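Local atomic coordinates of DMATS type aromatic prenyltransferase (Micromonospora olivasterospora, PDB entry 6ZRY), a protein that probably transfers a dimethylallyl group to the indole ring of tryptophan, as an aromatic prenyltransferase with the ABBA-barrel fold. Residues T95-L99 / M131-L135; L108-L113 / L202-A208; R281-D286 / V352-R356; I312-R318 / L345-A349. All coordinates share one frame. Where two conformers were deposited one is given. Numbering follows the deposited sequence.

Contact 1 (T95-L99 / M131-L135)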
# COMPACT_ATOMS: atom_id res chain seq x y z
N THR A 95 5.78 2.29 -15.77
CA THR A 95 5.81 1.44 -14.57
C THR A 95 5.98 -0.01 -15.01
O THR A 95 6.82 -0.72 -14.44
CB THR A 95 4.59 1.72 -13.69
OG1 THR A 95 4.59 3.10 -13.32
CG2 THR A 95 4.59 0.85 -12.46
N ARG A 96 5.21 -0.46 -16.00
CA ARG A 96 5.30 -1.85 -16.48
C ARG A 96 6.69 -2.07 -17.09
O ARG A 96 7.28 -3.12 -16.80
CB ARG A 96 4.18 -2.17 -17.47
CG ARG A 96 4.03 -3.66 -17.71
CD ARG A 96 3.21 -3.97 -18.94
NE ARG A 96 3.72 -5.19 -19.54
CZ ARG A 96 3.34 -5.66 -20.72
NH1 ARG A 96 3.87 -6.78 -21.17
NH2 ARG A 96 2.44 -5.01 -21.44
N GLY A 97 7.20 -1.09 -17.85
CA GLY A 97 8.57 -1.11 -18.40
C GLY A 97 9.60 -1.39 -17.32
O GLY A 97 10.41 -2.29 -17.48
N PHE A 98 9.52 -0.69 -16.19
CA PHE A 98 10.42 -0.90 -15.04
C PHE A 98 10.29 -2.32 -14.51
O PHE A 98 11.29 -2.99 -14.29
CB PHE A 98 10.14 0.13 -13.95
CG PHE A 98 10.79 -0.19 -12.65
CD1 PHE A 98 12.16 -0.11 -12.51
CD2 PHE A 98 10.03 -0.58 -11.55
CE1 PHE A 98 12.76 -0.43 -11.32
CE2 PHE A 98 10.65 -0.87 -10.35
CZ PHE A 98 12.00 -0.80 -10.23
N LEU A 99 9.06 -2.74 -14.21
CA LEU A 99 8.79 -4.07 -13.64
C LEU A 99 9.26 -5.17 -14.60
O LEU A 99 9.88 -6.13 -14.13
CB LEU A 99 7.30 -4.20 -13.31
CG LEU A 99 6.86 -3.43 -12.06
CD1 LEU A 99 5.35 -3.34 -11.99
CD2 LEU A 99 7.42 -4.06 -10.82
N MET A 131 -1.46 0.86 -12.80
CA MET A 131 -0.50 -0.11 -12.19
C MET A 131 0.49 0.63 -11.29
O MET A 131 1.17 1.56 -11.77
CB MET A 131 0.28 -0.85 -13.28
CG MET A 131 1.34 -1.81 -12.75
SD MET A 131 2.33 -2.53 -14.09
CE MET A 131 1.13 -3.66 -14.81
N TRP A 132 0.57 0.22 -10.03
CA TRP A 132 1.62 0.64 -9.10
C TRP A 132 2.51 -0.56 -8.80
O TRP A 132 2.14 -1.68 -9.11
CB TRP A 132 1.04 1.24 -7.82
CG TRP A 132 0.44 2.61 -7.96
CD1 TRP A 132 0.44 3.42 -9.06
CD2 TRP A 132 -0.32 3.30 -6.97
NE1 TRP A 132 -0.22 4.59 -8.78
CE2 TRP A 132 -0.73 4.53 -7.52
CE3 TRP A 132 -0.70 2.99 -5.66
CZ2 TRP A 132 -1.47 5.46 -6.81
CZ3 TRP A 132 -1.45 3.90 -4.96
CH2 TRP A 132 -1.84 5.12 -5.53
N CYS A 133 3.64 -0.28 -8.20
CA CYS A 133 4.73 -1.20 -7.88
C CYS A 133 4.91 -1.18 -6.35
O CYS A 133 4.84 -0.06 -5.82
CB CYS A 133 6.01 -0.66 -8.55
SG CYS A 133 7.46 -1.58 -8.14
N SER A 134 5.12 -2.32 -5.70
CA SER A 134 5.64 -2.42 -4.31
C SER A 134 6.98 -3.17 -4.35
O SER A 134 7.03 -4.24 -4.90
CB SER A 134 4.64 -3.07 -3.37
OG SER A 134 5.12 -3.08 -2.06
N LEU A 135 8.02 -2.57 -3.80
CA LEU A 135 9.38 -3.14 -3.64
C LEU A 135 9.50 -3.58 -2.20
O LEU A 135 9.16 -2.77 -1.33
CB LEU A 135 10.44 -2.09 -3.97
CG LEU A 135 10.37 -1.43 -5.35
CD1 LEU A 135 11.32 -0.26 -5.44
CD2 LEU A 135 10.67 -2.42 -6.43
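Apolar packing carries most of this helix-on-strand contact. Met131 and Cys133, two residues apart and so on the same face of the strand, both direct their CA-to-CB bonds toward helix 88-106. Leu99 bridges them: its CD1 lies 3.8 Å from SD of Met131, and its CD2 lies 3.7 Å from SG of Cys133. The Met131 side chain, extended as far as SD and covered more than any other residue here, also brings SD to 3.9 Å from CB of Arg96, whose guanidinium leads away to a salt bridge with Asp100. Thr95 adds its methyl, CG2 standing 3.6 Å from the backbone O of Met131, while its OG1 is engaged with Thr81 and Asn91. CD2 of Leu135 approaches CE2 of Phe98 at 4.2 Å, near the ring plane, and Leu35 of helix 26-36 packs against Phe98, Cys133 and Leu135.

Side chains alternating between the two faces of a strand suit the ABBA barrel, in which antiparallel strands surround a central chamber and helices form the outer layer. Met131 and Cys133 face the helical layer, and the end of Leu135 also reaches it, whereas Trp132 points away from the helix and touches the bound tryptophan within the barrel. The axes of the two short segments approach to 8.8 Å, at 36° to one another.

Sulfur-aromatic contact is the second kind of interaction. Cys133 SG sits at the edge of the Phe98 ring, 5.2 Å from its centroid and 3.9 Å from CE2.

Contact 2 (L108-L113 / L202-A208)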
# COMPACT_ATOMS: atom_id res chain seq x y z
N LEU A 108 12.57 -13.89 -13.26
CA LEU A 108 11.23 -14.22 -12.70
C LEU A 108 10.31 -14.70 -13.82
O LEU A 108 10.48 -14.27 -14.94
CB LEU A 108 10.63 -12.98 -12.01
CG LEU A 108 11.53 -12.28 -11.01
CD1 LEU A 108 10.79 -11.17 -10.29
CD2 LEU A 108 12.11 -13.27 -10.01
N SER A 109 9.40 -15.60 -13.50
CA SER A 109 8.28 -16.00 -14.38
C SER A 109 7.06 -15.18 -14.01
O SER A 109 6.78 -15.07 -12.81
CB SER A 109 8.04 -17.49 -14.29
OG SER A 109 8.33 -17.96 -12.98
N THR A 110 6.38 -14.61 -14.99
CA THR A 110 5.25 -13.66 -14.79
C THR A 110 4.00 -14.18 -15.49
O THR A 110 3.13 -13.35 -15.82
CB THR A 110 5.63 -12.28 -15.32
OG1 THR A 110 5.85 -12.44 -16.72
CG2 THR A 110 6.85 -11.71 -14.63
N SER A 111 3.90 -15.49 -15.69
CA SER A 111 2.82 -16.13 -16.47
C SER A 111 1.46 -15.86 -15.81
O SER A 111 0.52 -15.60 -16.53
CB SER A 111 3.06 -17.61 -16.62
OG SER A 111 2.77 -18.26 -15.40
N ARG A 112 1.37 -15.90 -14.48
CA ARG A 112 0.08 -15.66 -13.77
C ARG A 112 -0.37 -14.22 -14.02
O ARG A 112 -1.51 -14.03 -14.47
CB ARG A 112 0.18 -15.95 -12.27
CG ARG A 112 0.35 -17.42 -11.93
CD ARG A 112 -0.49 -17.83 -10.73
NE ARG A 112 -0.36 -19.25 -10.40
CZ ARG A 112 0.69 -19.77 -9.79
NH1 ARG A 112 0.73 -21.07 -9.53
NH2 ARG A 112 1.72 -19.01 -9.45
N LEU A 113 0.51 -13.24 -13.79
CA LEU A 113 0.24 -11.81 -14.07
C LEU A 113 -0.10 -11.64 -15.56
O LEU A 113 -1.12 -10.99 -15.88
CB LEU A 113 1.47 -10.97 -13.64
CG LEU A 113 1.39 -9.48 -13.98
CD1 LEU A 113 0.24 -8.80 -13.24
CD2 LEU A 113 2.71 -8.77 -13.68
N LEU A 202 4.89 -10.29 -8.60
CA LEU A 202 5.39 -10.26 -9.99
C LEU A 202 5.74 -11.70 -10.39
O LEU A 202 5.37 -12.13 -11.48
CB LEU A 202 6.61 -9.35 -10.05
CG LEU A 202 7.24 -9.19 -11.42
CD1 LEU A 202 6.25 -8.63 -12.42
CD2 LEU A 202 8.46 -8.30 -11.35
N HIS A 203 6.41 -12.41 -9.48
CA HIS A 203 6.93 -13.78 -9.70
C HIS A 203 5.81 -14.79 -9.45
O HIS A 203 5.22 -14.76 -8.36
CB HIS A 203 8.14 -14.03 -8.80
CG HIS A 203 8.76 -15.36 -8.98
ND1 HIS A 203 9.04 -15.86 -10.23
CD2 HIS A 203 9.16 -16.30 -8.09
CE1 HIS A 203 9.58 -17.07 -10.11
NE2 HIS A 203 9.67 -17.35 -8.80
N ASP A 204 5.55 -15.67 -10.41
CA ASP A 204 4.69 -16.87 -10.19
C ASP A 204 5.19 -17.61 -8.96
O ASP A 204 6.33 -18.07 -8.97
CB ASP A 204 4.71 -17.83 -11.38
CG ASP A 204 4.21 -17.24 -12.68
OD1 ASP A 204 3.42 -16.27 -12.62
OD2 ASP A 204 4.59 -17.76 -13.74
N GLY A 205 4.36 -17.74 -7.93
CA GLY A 205 4.64 -18.61 -6.77
C GLY A 205 4.16 -20.04 -7.03
O GLY A 205 3.64 -20.33 -8.11
N PRO A 206 4.31 -20.96 -6.06
CA PRO A 206 3.82 -22.33 -6.21
C PRO A 206 2.30 -22.41 -6.45
O PRO A 206 1.87 -23.32 -7.08
CB PRO A 206 4.19 -23.01 -4.88
CG PRO A 206 4.38 -21.85 -3.90
CD PRO A 206 4.93 -20.73 -4.74
N GLN A 207 1.54 -21.44 -5.93
CA GLN A 207 0.07 -21.40 -6.12
C GLN A 207 -0.38 -19.95 -6.38
O GLN A 207 0.36 -19.00 -6.02
CB GLN A 207 -0.63 -22.06 -4.93
CG GLN A 207 -0.17 -21.57 -3.58
CD GLN A 207 -0.82 -22.31 -2.44
OE1 GLN A 207 -1.66 -23.20 -2.64
NE2 GLN A 207 -0.42 -21.96 -1.22
N ALA A 208 -1.51 -19.79 -7.04
CA ALA A 208 -2.11 -18.48 -7.32
C ALA A 208 -2.46 -17.83 -5.97
O ALA A 208 -2.97 -18.54 -5.05
CB ALA A 208 -3.32 -18.64 -8.21
O HOH W 1 3.06 -13.79 -12.07
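Asp204 organises the polar heart of this contact, using both carboxylate oxygens on the first turn of helix 111-114. Its OD1 accepts from the backbone N of Arg112 at 2.8 Å, and its OD2 takes the hydroxyl OG of Ser111 at 2.5 Å, with a weak further bond from Ser111 N at 3.1 Å. The carboxylate thus accepts bonds from the first residues of the helix, although it comes from a loop far along the chain; Thr110, the N-cap residue, makes no capping bond with its own side chain, its OG1 being hydrogen-bonded to Asp114. A water extends the network, donating to Asp204 OD1 (2.6 Å) and Leu202 O (2.9 Å) and accepting from Leu113 N (3.1 Å).

Around this centre, Asp204 N donates to Ser109 O at 2.8 Å, joining the backbones, and Ser109 N donates to the imidazole ND1 of His203 at 3.3 Å. Farther along the loop between strands 193-201 and 209-220, Arg112 NH2 donates to Gly205 O at 2.7 Å, while one face of the guanidinium lies over the peptide between Gln207 and Ala208.

Packing closes the buried side. Leu202 sets CD2 3.8 Å from CD1 of Leu108, and its CD1 3.8 Å from CD2 of Leu113, against Val147 of strand 141-149 and Ala103 of helix 88-106.

With an acidic side chain meeting helix-start amides and an arginine meeting a loop carbonyl, the chemistry implies a hairpin loop held by directional polar bonds, with leucine packing behind them.

Contact 3 (R281-D286 / V352-R356). With TRP (tryptophan), chain C.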
# COMPACT_ATOMS: atom_id res chain seq x y z
N ARG A 281 -3.49 9.65 9.78
CA ARG A 281 -3.22 11.10 9.53
C ARG A 281 -4.52 11.89 9.56
O ARG A 281 -4.47 13.11 9.82
CB ARG A 281 -2.53 11.32 8.19
CG ARG A 281 -3.38 10.96 6.96
CD ARG A 281 -2.48 11.09 5.76
NE ARG A 281 -3.06 10.91 4.45
CZ ARG A 281 -3.45 9.76 3.91
NH1 ARG A 281 -3.41 8.63 4.57
NH2 ARG A 281 -3.88 9.76 2.65
N SER A 282 -5.65 11.26 9.28
CA SER A 282 -6.98 11.94 9.20
C SER A 282 -7.60 12.09 10.61
O SER A 282 -8.57 12.83 10.73
CB SER A 282 -7.88 11.18 8.27
OG SER A 282 -9.08 11.87 8.01
N TYR A 283 -7.05 11.44 11.63
CA TYR A 283 -7.71 11.27 12.95
C TYR A 283 -6.81 11.74 14.09
O TYR A 283 -7.11 11.39 15.23
CB TYR A 283 -8.18 9.82 13.07
CG TYR A 283 -9.18 9.47 12.00
CD1 TYR A 283 -10.49 9.93 12.08
CD2 TYR A 283 -8.80 8.80 10.84
CE1 TYR A 283 -11.42 9.65 11.09
CE2 TYR A 283 -9.71 8.52 9.83
CZ TYR A 283 -11.03 8.95 9.95
OH TYR A 283 -11.94 8.70 8.96
N VAL A 284 -5.80 12.54 13.79
CA VAL A 284 -4.85 13.07 14.79
C VAL A 284 -4.66 14.58 14.57
O VAL A 284 -5.00 15.06 13.48
CB VAL A 284 -3.50 12.35 14.72
CG1 VAL A 284 -3.60 10.88 15.10
CG2 VAL A 284 -2.85 12.52 13.34
N THR A 285 -4.09 15.26 15.56
CA THR A 285 -3.70 16.69 15.46
C THR A 285 -2.40 16.80 14.68
O THR A 285 -2.22 17.81 13.97
CB THR A 285 -3.62 17.33 16.84
OG1 THR A 285 -2.78 16.55 17.69
CG2 THR A 285 -5.00 17.45 17.45
N ASP A 286 -1.52 15.82 14.80
CA ASP A 286 -0.13 15.90 14.32
C ASP A 286 0.54 14.53 14.44
O ASP A 286 -0.03 13.65 15.02
CB ASP A 286 0.62 16.97 15.12
CG ASP A 286 0.60 16.72 16.60
OD1 ASP A 286 1.24 15.75 17.03
OD2 ASP A 286 -0.06 17.48 17.31
N VAL A 352 4.79 19.40 3.83
CA VAL A 352 4.47 18.89 5.19
C VAL A 352 3.08 19.41 5.49
O VAL A 352 2.96 20.60 5.57
CB VAL A 352 5.50 19.34 6.22
CG1 VAL A 352 5.11 18.93 7.64
CG2 VAL A 352 6.88 18.84 5.87
N SER A 353 2.07 18.56 5.61
CA SER A 353 0.70 19.00 5.94
C SER A 353 0.74 19.61 7.33
O SER A 353 1.37 19.06 8.23
CB SER A 353 -0.29 17.89 5.86
OG SER A 353 -0.37 17.40 4.53
N PRO A 354 0.11 20.77 7.55
CA PRO A 354 0.16 21.42 8.85
C PRO A 354 -0.65 20.68 9.93
O PRO A 354 -1.64 20.01 9.64
CB PRO A 354 -0.47 22.80 8.58
CG PRO A 354 -1.40 22.56 7.41
CD PRO A 354 -0.71 21.51 6.56
N PRO A 355 -0.28 20.86 11.22
CA PRO A 355 -1.05 20.30 12.34
C PRO A 355 -2.51 20.80 12.26
O PRO A 355 -2.70 21.85 11.74
CB PRO A 355 -0.40 20.84 13.62
CG PRO A 355 0.78 21.73 13.16
CD PRO A 355 0.86 21.68 11.65
N ARG A 356 -3.47 20.04 12.81
CA ARG A 356 -4.93 20.32 12.63
C ARG A 356 -5.63 20.41 13.99
O ARG A 356 -5.40 19.53 14.79
CB ARG A 356 -5.58 19.23 11.78
CG ARG A 356 -5.13 19.27 10.33
CD ARG A 356 -5.79 18.15 9.57
NE ARG A 356 -5.45 16.89 10.22
CZ ARG A 356 -6.28 15.88 10.42
NH1 ARG A 356 -7.55 15.94 10.02
NH2 ARG A 356 -5.83 14.81 11.03
N TRP C . -2.28 7.75 -0.75
CA TRP C . -3.41 6.86 -1.18
C TRP C . -4.46 6.79 -0.07
O TRP C . -5.58 6.30 -0.32
CB TRP C . -2.90 5.45 -1.56
CG TRP C . -2.26 4.69 -0.45
CD1 TRP C . -0.96 4.78 -0.02
CD2 TRP C . -2.88 3.69 0.38
NE1 TRP C . -0.74 3.92 1.02
CE2 TRP C . -1.90 3.23 1.29
CE3 TRP C . -4.17 3.13 0.44
CZ2 TRP C . -2.17 2.25 2.25
CZ3 TRP C . -4.43 2.17 1.39
CH2 TRP C . -3.44 1.73 2.28
OXT TRP C . -4.22 7.24 1.07
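One end of this contact belongs to the tryptophan pocket of the ABBA barrel, and the other to the last modelled residues of the chain. Arg281 follows strand 273-278 and sends NH2 to the carboxylate of the bound tryptophan, making a hydrogen bond of 3.0 Å to its OXT. The guanidinium is held from other directions as well: NE forms a salt bridge with Asp56, and NH1 donates to the carbonyl of Ala328. Glu62 and Gly53 supply further hydrogen bonds to the ligand.

The backbone of the same segment receives the C-terminal tail. Across from Asp286 lies Pro355, their CB atoms 4.3 Å apart, and CA of Pro355 makes a CA-H...O contact of 3.2 Å with Thr285 O. A second contact of this type runs from Thr285 CA to Arg356 O at 3.4 Å. Asp286 itself is the N-cap of helix 287-300, its OD1 accepting from Glu289 N while OD2 pairs with Arg321.

Arg356 folds back along the loop so that its guanidinium arrives among several carbonyls. NH1 donates weakly to Ser282 O at 3.3 Å; NH2 comes within 2.5 Å of Arg281 O and 2.6 Å of Val284 O, although poor angles deny either the status of a hydrogen bond. The firmest link across the segments is made by the main chain, from Arg356 N to Thr285 O at 2.8 Å.

Contact 4 (I312-R318 / L345-A349)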
# COMPACT_ATOMS: atom_id res chain seq x y z
N ILE A 312 11.14 6.66 11.89
CA ILE A 312 10.58 8.03 11.78
C ILE A 312 11.75 8.99 11.57
O ILE A 312 11.70 9.78 10.62
CB ILE A 312 9.71 8.38 13.01
CG1 ILE A 312 8.38 7.62 13.00
CG2 ILE A 312 9.49 9.87 13.14
CD1 ILE A 312 7.68 7.60 14.37
N ALA A 313 12.76 8.92 12.43
CA ALA A 313 13.93 9.84 12.41
C ALA A 313 14.69 9.69 11.09
O ALA A 313 15.25 10.72 10.60
CB ALA A 313 14.83 9.55 13.58
N ALA A 314 14.76 8.48 10.53
CA ALA A 314 15.41 8.20 9.22
C ALA A 314 14.70 8.98 8.13
O ALA A 314 15.40 9.48 7.20
CB ALA A 314 15.42 6.72 8.93
N VAL A 315 13.38 9.06 8.17
CA VAL A 315 12.58 9.71 7.10
C VAL A 315 12.67 11.23 7.25
O VAL A 315 12.86 11.91 6.24
CB VAL A 315 11.14 9.19 7.06
CG1 VAL A 315 10.27 10.02 6.11
CG2 VAL A 315 11.15 7.74 6.67
N THR A 316 12.58 11.78 8.45
CA THR A 316 12.64 13.23 8.61
C THR A 316 13.09 13.58 10.02
O THR A 316 12.64 12.95 11.00
CB THR A 316 11.30 13.89 8.28
OG1 THR A 316 11.45 15.30 8.45
CG2 THR A 316 10.16 13.39 9.15
N PRO A 317 13.93 14.62 10.17
CA PRO A 317 14.31 15.11 11.49
C PRO A 317 13.36 16.17 12.03
O PRO A 317 13.61 16.69 13.10
CB PRO A 317 15.68 15.72 11.16
CG PRO A 317 15.49 16.34 9.84
CD PRO A 317 14.59 15.37 9.09
N ARG A 318 12.29 16.51 11.31
CA ARG A 318 11.39 17.62 11.71
C ARG A 318 10.71 17.27 13.03
O ARG A 318 10.56 16.09 13.36
CB ARG A 318 10.34 17.91 10.67
CG ARG A 318 9.23 16.88 10.55
CD ARG A 318 8.09 17.59 9.87
NE ARG A 318 7.03 16.73 9.37
CZ ARG A 318 5.99 16.33 10.10
NH1 ARG A 318 5.93 16.61 11.39
NH2 ARG A 318 5.03 15.61 9.52
N LEU A 345 5.08 5.59 6.10
CA LEU A 345 5.81 6.86 6.32
C LEU A 345 5.95 7.64 5.01
O LEU A 345 6.44 7.08 4.00
CB LEU A 345 7.18 6.52 6.92
CG LEU A 345 7.14 5.84 8.29
CD1 LEU A 345 8.54 5.41 8.72
CD2 LEU A 345 6.53 6.75 9.33
N SER A 346 5.48 8.88 5.02
CA SER A 346 5.46 9.77 3.85
C SER A 346 6.85 10.38 3.59
O SER A 346 7.50 10.81 4.52
CB SER A 346 4.44 10.85 4.02
OG SER A 346 3.15 10.31 4.26
N ALA A 347 7.24 10.48 2.34
CA ALA A 347 8.47 11.16 1.91
C ALA A 347 8.40 12.66 2.22
O ALA A 347 9.43 13.24 2.52
CB ALA A 347 8.69 10.91 0.44
N GLU A 348 7.23 13.27 2.11
CA GLU A 348 7.05 14.73 2.28
C GLU A 348 8.09 15.47 1.41
O GLU A 348 8.70 16.48 1.89
CB GLU A 348 7.18 15.14 3.74
CG GLU A 348 6.13 14.53 4.65
CD GLU A 348 6.17 15.01 6.11
OE1 GLU A 348 5.11 15.16 6.68
OE2 GLU A 348 7.30 15.15 6.68
N ALA A 349 8.27 15.05 0.18
CA ALA A 349 9.21 15.69 -0.76
C ALA A 349 8.67 17.07 -1.17
O ALA A 349 9.49 17.94 -1.49
CB ALA A 349 9.48 14.81 -1.95
O HOH W 2 9.64 16.49 6.81
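Val315, in the last turn of helix 305-315, lies over the end of strand 341-346. Its CG1 comes within 3.3 Å of Ser346 O, and its CG2 meets CD1 of Leu345 at 4.1 Å. One turn earlier, Ile312 continues the apolar patch, with CG1 4.2 Å from CD2 of the same leucine. Leu345 turns its CA-to-CB bond toward the helix, so it joins the outer helical layer to the barrel sheet of the ABBA fold; Leu17 of helix 6-21 packs beside Val315.

Beyond the helix the chemistry becomes ionic. Thr316 leaves helical geometry and starts an ST turn, its OG1 accepting from the backbone N of Arg318 at 3.2 Å. The residue that closes the turn, Arg318, makes a side-on, two-pronged salt bridge in which its NE donates to Glu348 OE2 at 3.1 Å and its NH2 to Glu348 OE1 at 2.9 Å. Asp287 is a second acidic partner of NH2. The CA-to-CB bond of Glu348 points toward segment 312-318. A water links the two elements: it lies 2.7 Å from Thr316 OG1 and donates to OE2 of Glu348 over the same distance of 2.7 Å.

Overall arrangement
The four contacts form two neighbouring pairs. Contacts 1 and 2 have centres 15 Å apart and touch where Leu99 O meets Leu202 CD2 at 3.8 Å; along the chain their segments alternate. Contacts 3 and 4, with centres 14 Å apart, meet through Val352 CG1 and Arg318 NE at 3.4 Å, and contact 4 is nested within the loop closed by contact 3. Contacts 2 and 3 lie on opposite sides of the chain's centre, about 40 Å between centres. The bound tryptophan relates contacts 1 and 3: Trp132 and Arg281 both belong to its pocket, although these contacts' centres stand about 30 Å apart.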